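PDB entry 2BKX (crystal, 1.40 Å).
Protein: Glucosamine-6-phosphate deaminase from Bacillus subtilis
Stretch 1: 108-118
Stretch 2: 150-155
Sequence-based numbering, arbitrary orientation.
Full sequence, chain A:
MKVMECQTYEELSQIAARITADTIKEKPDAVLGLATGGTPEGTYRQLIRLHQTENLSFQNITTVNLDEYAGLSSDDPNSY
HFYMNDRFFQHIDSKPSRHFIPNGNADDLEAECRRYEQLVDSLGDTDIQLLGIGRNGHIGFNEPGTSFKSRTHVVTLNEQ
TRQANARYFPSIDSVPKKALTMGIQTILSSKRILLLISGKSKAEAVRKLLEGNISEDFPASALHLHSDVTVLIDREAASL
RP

Stretch 1 108-118: DLEAECRRYEQ
Stretch 2 150-155: SRTHVV

Residues 109-118 form a regular α-helix that packs against the segment 150-155, an extended loop entering a strand at H153. The helix and strand axes approach to 7.5 Å, their N-to-C directions 133° apart, so the chains run roughly counter to one another: E110 lies nearest V154 (CA-CA 6.6 Å) and C113 nearest T152 (CA-CA 5.3 Å). D108, with chi1 t, caps the helix, its OD2 accepting from A111 N at 3.1 Å.

The polar end of the contact centres on E117. Its CB points toward the loop, and a t, p conformation (chi1 -175°, chi2 73°, chi3 37°) carries the carboxylate to R151 and T152. There OE1 accepts twice from T152, from OG1 at 2.8 Å and from the backbone N at 2.9 Å. T152 adopts chi1 m (-59°) with phi/psi -59/134, a combination that brings its hydroxyl and amide to the same oxygen. E117 OE2 forms a salt bridge with R151 NH2 at 2.9 Å, approaching the guanidinium at its edge; the arginine reaches it by folding at chi1 and chi2 (both m) before extending through chi3 (t). The T152 hydroxyl also lies near the plane of the Y116 ring, at its edge, with OG1 4.0 Å from CD2; Y116 has chi1 t.

C113, buried and chi1 m (-75°), fills the middle. Its CB lies 3.6 Å from T152 O and 3.9 Å from T152 CG2, while SG rests 3.5 Å from H153 C and 3.9 Å from V154 CG2. V154, chi1 t, directs that same methyl to L109 CB at 3.8 Å, closing the apolar end. Between these inward-facing residues, H153 points its CB away from the helix; chi1 p (67°) and chi2 -69° let ND1 donate to R151 O at 2.7 Å, a bond within stretch 2 that links the first strand residue to the extended loop before it.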

ATOM      1  N   ASP A 108       6.744  -9.409  20.598  1.00 15.05           N
ATOM      2  CA  ASP A 108       6.022  -8.281  21.176  1.00 14.82           C
ATOM      3  C   ASP A 108       5.634  -7.406  19.996  1.00 13.05           C
ATOM      4  O   ASP A 108       6.438  -6.629  19.472  1.00 12.79           O
ATOM      5  CB  ASP A 108       6.913  -7.537  22.154  1.00 14.99           C
ATOM      6  CG  ASP A 108       6.194  -6.393  22.858  1.00 15.83           C
ATOM      7  OD1 ASP A 108       6.667  -5.982  23.934  1.00 20.79           O
ATOM      8  OD2 ASP A 108       5.165  -5.889  22.355  1.00 17.16           O
ATOM      9  N   LEU A 109       4.385  -7.525  19.582  1.00 12.25           N
ATOM     10  CA  LEU A 109       3.957  -6.818  18.369  1.00 12.91           C
ATOM     11  C   LEU A 109       3.839  -5.309  18.594  1.00 12.73           C
ATOM     12  O   LEU A 109       4.125  -4.523  17.693  1.00 12.29           O
ATOM     13  CB  LEU A 109       2.649  -7.388  17.894  1.00 13.14           C
ATOM     14  CG  LEU A 109       2.745  -8.836  17.434  1.00 14.25           C
ATOM     15  CD1 LEU A 109       1.351  -9.255  17.087  1.00 17.81           C
ATOM     16  CD2 LEU A 109       3.691  -9.034  16.268  1.00 15.57           C
ATOM     17  N   GLU A 110       3.463  -4.902  19.798  1.00 14.25           N
ATOM     18  CA  GLU A 110       3.448  -3.472  20.131  1.00 15.15           C
ATOM     19  C   GLU A 110       4.838  -2.822  19.992  1.00 13.34           C
ATOM     20  O   GLU A 110       5.002  -1.714  19.417  1.00 12.10           O
ATOM     21  CB  GLU A 110       2.915  -3.296  21.556  1.00 16.97           C
ATOM     22  CG  GLU A 110       1.411  -3.326  21.636  1.00 21.85           C
ATOM     23  CD  GLU A 110       0.850  -2.739  22.957  1.00 23.95           C
ATOM     24  OE1 GLU A 110       1.612  -2.087  23.743  1.00 33.94           O
ATOM     25  OE2 GLU A 110      -0.370  -2.910  23.211  1.00 34.92           O
ATOM     26  N   ALA A 111       5.842  -3.493  20.544  1.00 13.14           N
ATOM     27  CA  ALA A 111       7.196  -3.014  20.437  1.00 12.44           C
ATOM     28  C   ALA A 111       7.693  -3.002  18.996  1.00 11.20           C
ATOM     29  O   ALA A 111       8.359  -2.061  18.572  1.00 10.93           O
ATOM     30  CB  ALA A 111       8.154  -3.838  21.331  1.00 13.70           C
ATOM     31  N   GLU A 112       7.324  -4.022  18.230  1.00 10.33           N
ATOM     32  CA  GLU A 112       7.657  -4.042  16.808  1.00  9.58           C
ATOM     33  C   GLU A 112       7.101  -2.836  16.084  1.00  8.68           C
ATOM     34  O   GLU A 112       7.780  -2.223  15.266  1.00  8.79           O
ATOM     35  CB  GLU A 112       7.138  -5.343  16.182  1.00  9.64           C
ATOM     36  CG  GLU A 112       7.311  -5.445  14.666  1.00 10.09           C
ATOM     37  CD  GLU A 112       8.730  -5.447  14.177  1.00 13.36           C
ATOM     38  OE1 GLU A 112       9.650  -5.720  14.984  1.00 16.86           O
ATOM     39  OE2 GLU A 112       8.921  -5.215  12.942  1.00 14.47           O
ATOM     40  N   CYS A 113       5.870  -2.487  16.396  1.00  8.77           N
ATOM     41  CA  CYS A 113       5.233  -1.318  15.758  1.00  8.62           C
ATOM     42  C   CYS A 113       5.933  -0.003  16.113  1.00  8.21           C
ATOM     43  O   CYS A 113       6.131   0.845  15.259  1.00  8.52           O
ATOM     44  CB  CYS A 113       3.762  -1.264  16.116  1.00  9.56           C
ATOM     45  SG  CYS A 113       2.788  -2.503  15.224  1.00 11.22           S
ATOM     46  N   ARG A 114       6.339   0.150  17.375  1.00  8.93           N
ATOM     47  CA  ARG A 114       7.087   1.331  17.789  1.00 11.10           C
ATOM     48  C   ARG A 114       8.413   1.410  17.069  1.00 10.16           C
ATOM     49  O   ARG A 114       8.761   2.480  16.569  1.00 11.20           O
ATOM     50  CB  ARG A 114       7.296   1.377  19.305  1.00 11.80           C
ATOM     51  CG  ARG A 114       6.050   1.710  20.060  1.00 13.86           C
ATOM     52  CD  ARG A 114       6.288   1.960  21.558  1.00 17.94           C
ATOM     53  NE  ARG A 114       7.152   0.973  22.199  1.00 22.70           N
ATOM     54  CZ  ARG A 114       6.741  -0.053  22.947  1.00 25.06           C
ATOM     55  NH1 ARG A 114       7.634  -0.886  23.455  1.00 24.85           N
ATOM     56  NH2 ARG A 114       5.454  -0.271  23.178  1.00 26.40           N
ATOM     57  N   ARG A 115       9.135   0.293  16.979  1.00 10.54           N
ATOM     58  CA  ARG A 115      10.430   0.299  16.263  1.00 11.70           C
ATOM     59  C   ARG A 115      10.243   0.583  14.789  1.00  9.13           C
ATOM     60  O   ARG A 115      11.057   1.265  14.181  1.00  8.96           O
ATOM     61  CB  ARG A 115      11.151  -1.034  16.399  1.00 12.66           C
ATOM     62  CG  ARG A 115      11.651  -1.366  17.818  1.00 15.73           C
ATOM     63  CD  ARG A 115      12.547  -2.630  17.843  1.00 18.12           C
ATOM     64  NE  ARG A 115      11.847  -3.846  17.390  1.00 22.63           N
ATOM     65  CZ  ARG A 115      11.246  -4.753  18.182  1.00 23.41           C
ATOM     66  NH1 ARG A 115      11.269  -4.623  19.512  1.00 23.44           N
ATOM     67  NH2 ARG A 115      10.611  -5.807  17.647  1.00 19.85           N
ATOM     68  N   TYR A 116       9.149   0.103  14.212  1.00  8.33           N
ATOM     69  CA  TYR A 116       8.922   0.304  12.782  1.00  7.76           C
ATOM     70  C   TYR A 116       8.666   1.767  12.506  1.00  8.07           C
ATOM     71  O   TYR A 116       9.183   2.326  11.534  1.00  8.17           O
ATOM     72  CB  TYR A 116       7.756  -0.552  12.296  1.00  7.86           C
ATOM     73  CG  TYR A 116       7.684  -0.676  10.761  1.00  6.61           C
ATOM     74  CD1 TYR A 116       8.563  -1.468  10.080  1.00  6.81           C
ATOM     75  CD2 TYR A 116       6.729   0.020  10.018  1.00  7.03           C
ATOM     76  CE1 TYR A 116       8.468  -1.628   8.715  1.00  6.74           C
ATOM     77  CE2 TYR A 116       6.634  -0.088   8.647  1.00  6.62           C
ATOM     78  CZ  TYR A 116       7.517  -0.931   7.993  1.00  6.31           C
ATOM     79  OH  TYR A 116       7.490  -1.128   6.620  1.00  7.26           O
ATOM     80  N   GLU A 117       7.841   2.395  13.346  1.00  8.53           N
ATOM     81  CA  GLU A 117       7.558   3.814  13.169  1.00  9.15           C
ATOM     82  C   GLU A 117       8.848   4.619  13.296  1.00  8.35           C
ATOM     83  O   GLU A 117       9.096   5.560  12.552  1.00  9.08           O
ATOM     84  CB  GLU A 117       6.525   4.289  14.177  1.00  9.85           C
ATOM     85  CG  GLU A 117       6.071   5.737  13.997  1.00  9.89           C
ATOM     86  CD  GLU A 117       5.171   5.968  12.803  1.00 11.13           C
ATOM     87  OE1 GLU A 117       4.319   5.100  12.479  1.00  9.26           O
ATOM     88  OE2 GLU A 117       5.262   7.048  12.186  1.00 14.02           O
ATOM     89  N   GLN A 118       9.667   4.259  14.288  1.00  9.09           N
ATOM     90  CA  GLN A 118      10.952   4.927  14.486  1.00 10.12           C
ATOM     91  C   GLN A 118      11.870   4.773  13.270  1.00  9.72           C
ATOM     92  O   GLN A 118      12.552   5.709  12.879  1.00 10.05           O
ATOM     93  CB  GLN A 118      11.595   4.447  15.797  1.00 10.28           C
ATOM     94  CG  GLN A 118      10.931   5.046  17.015  1.00 12.01           C
ATOM     95  CD  GLN A 118      11.094   4.280  18.289  1.00 14.92           C
ATOM     96  OE1 GLN A 118      10.488   4.641  19.334  1.00 20.85           O
ATOM     97  NE2 GLN A 118      11.897   3.245  18.266  1.00 14.52           N
ATOM     98  N   SER A 150      -3.144   8.387  13.974  1.00  6.00           N
ATOM     99  CA  SER A 150      -2.585   7.082  14.264  1.00  6.24           C
ATOM    100  C   SER A 150      -1.210   6.882  13.652  1.00  5.67           C
ATOM    101  O   SER A 150      -0.908   7.398  12.569  1.00  6.69           O
ATOM    102  CB  SER A 150      -3.533   6.000  13.762  1.00  5.78           C
ATOM    103  OG  SER A 150      -3.825   6.096  12.393  1.00  6.75           O
ATOM    104  N   ARG A 151      -0.400   6.106  14.372  1.00  6.24           N
ATOM    105  CA  ARG A 151       0.944   5.708  13.965  1.00  6.39           C
ATOM    106  C   ARG A 151       0.954   4.185  13.772  1.00  6.23           C
ATOM    107  O   ARG A 151      -0.106   3.562  13.843  1.00  7.65           O
ATOM    108  CB  ARG A 151       1.945   6.173  15.019  1.00  7.81           C
ATOM    109  CG  ARG A 151       2.049   7.688  15.093  1.00 10.49           C
ATOM    110  CD  ARG A 151       2.898   8.252  13.994  1.00 13.32           C
ATOM    111  NE  ARG A 151       3.028   9.711  14.112  1.00 15.38           N
ATOM    112  CZ  ARG A 151       3.802  10.422  13.352  1.00 15.92           C
ATOM    113  NH1 ARG A 151       3.846  11.753  13.513  1.00 18.70           N
ATOM    114  NH2 ARG A 151       4.491   9.836  12.394  1.00 18.61           N
ATOM    115  N   THR A 152       2.113   3.591  13.482  1.00  6.33           N
ATOM    116  CA  THR A 152       2.134   2.170  13.198  1.00  6.61           C
ATOM    117  C   THR A 152       1.581   1.441  14.426  1.00  6.35           C
ATOM    118  O   THR A 152       1.958   1.756  15.575  1.00  8.21           O
ATOM    119  CB  THR A 152       3.563   1.708  12.850  1.00  6.82           C
ATOM    120  OG1 THR A 152       4.074   2.422  11.703  1.00  7.46           O
ATOM    121  CG2 THR A 152       3.602   0.256  12.547  1.00  6.93           C
ATOM    122  N   HIS A 153       0.683   0.476  14.216  1.00  5.94           N
ATOM    123  CA  HIS A 153      -0.016  -0.168  15.318  1.00  6.46           C
ATOM    124  C   HIS A 153      -0.584  -1.514  14.932  1.00  6.64           C
ATOM    125  O   HIS A 153      -0.709  -1.815  13.744  1.00  6.91           O
ATOM    126  CB  HIS A 153      -1.100   0.749  15.905  1.00  6.74           C
ATOM    127  CG  HIS A 153      -2.256   1.046  14.996  1.00  8.06           C
ATOM    128  ND1 HIS A 153      -2.146   1.819  13.870  1.00  9.81           N
ATOM    129  CD2 HIS A 153      -3.566   0.737  15.111  1.00 12.64           C
ATOM    130  CE1 HIS A 153      -3.334   1.914  13.286  1.00  8.69           C
ATOM    131  NE2 HIS A 153      -4.212   1.253  14.013  1.00 12.71           N
ATOM    132  N   VAL A 154      -0.923  -2.286  15.972  1.00  7.44           N
ATOM    133  CA  VAL A 154      -1.613  -3.556  15.871  1.00  7.83           C
ATOM    134  C   VAL A 154      -3.098  -3.316  15.766  1.00  7.85           C
ATOM    135  O   VAL A 154      -3.662  -2.561  16.535  1.00  9.87           O
ATOM    136  CB  VAL A 154      -1.320  -4.452  17.079  1.00  8.72           C
ATOM    137  CG1 VAL A 154      -2.000  -5.820  16.946  1.00  9.27           C
ATOM    138  CG2 VAL A 154       0.174  -4.654  17.204  1.00 10.44           C
ATOM    139  N   VAL A 155      -3.724  -3.942  14.774  1.00  8.09           N
ATOM    140  CA  VAL A 155      -5.145  -3.814  14.489  1.00  8.51           C
ATOM    141  C   VAL A 155      -5.843  -5.145  14.405  1.00  8.61           C
ATOM    142  O   VAL A 155      -5.246  -6.152  14.015  1.00  9.53           O
ATOM    143  CB  VAL A 155      -5.383  -3.039  13.178  1.00  8.66           C
ATOM    144  CG1 VAL A 155      -4.791  -1.646  13.328  1.00 11.00           C
ATOM    145  CG2 VAL A 155      -4.782  -3.780  11.958  1.00  8.96           C
TER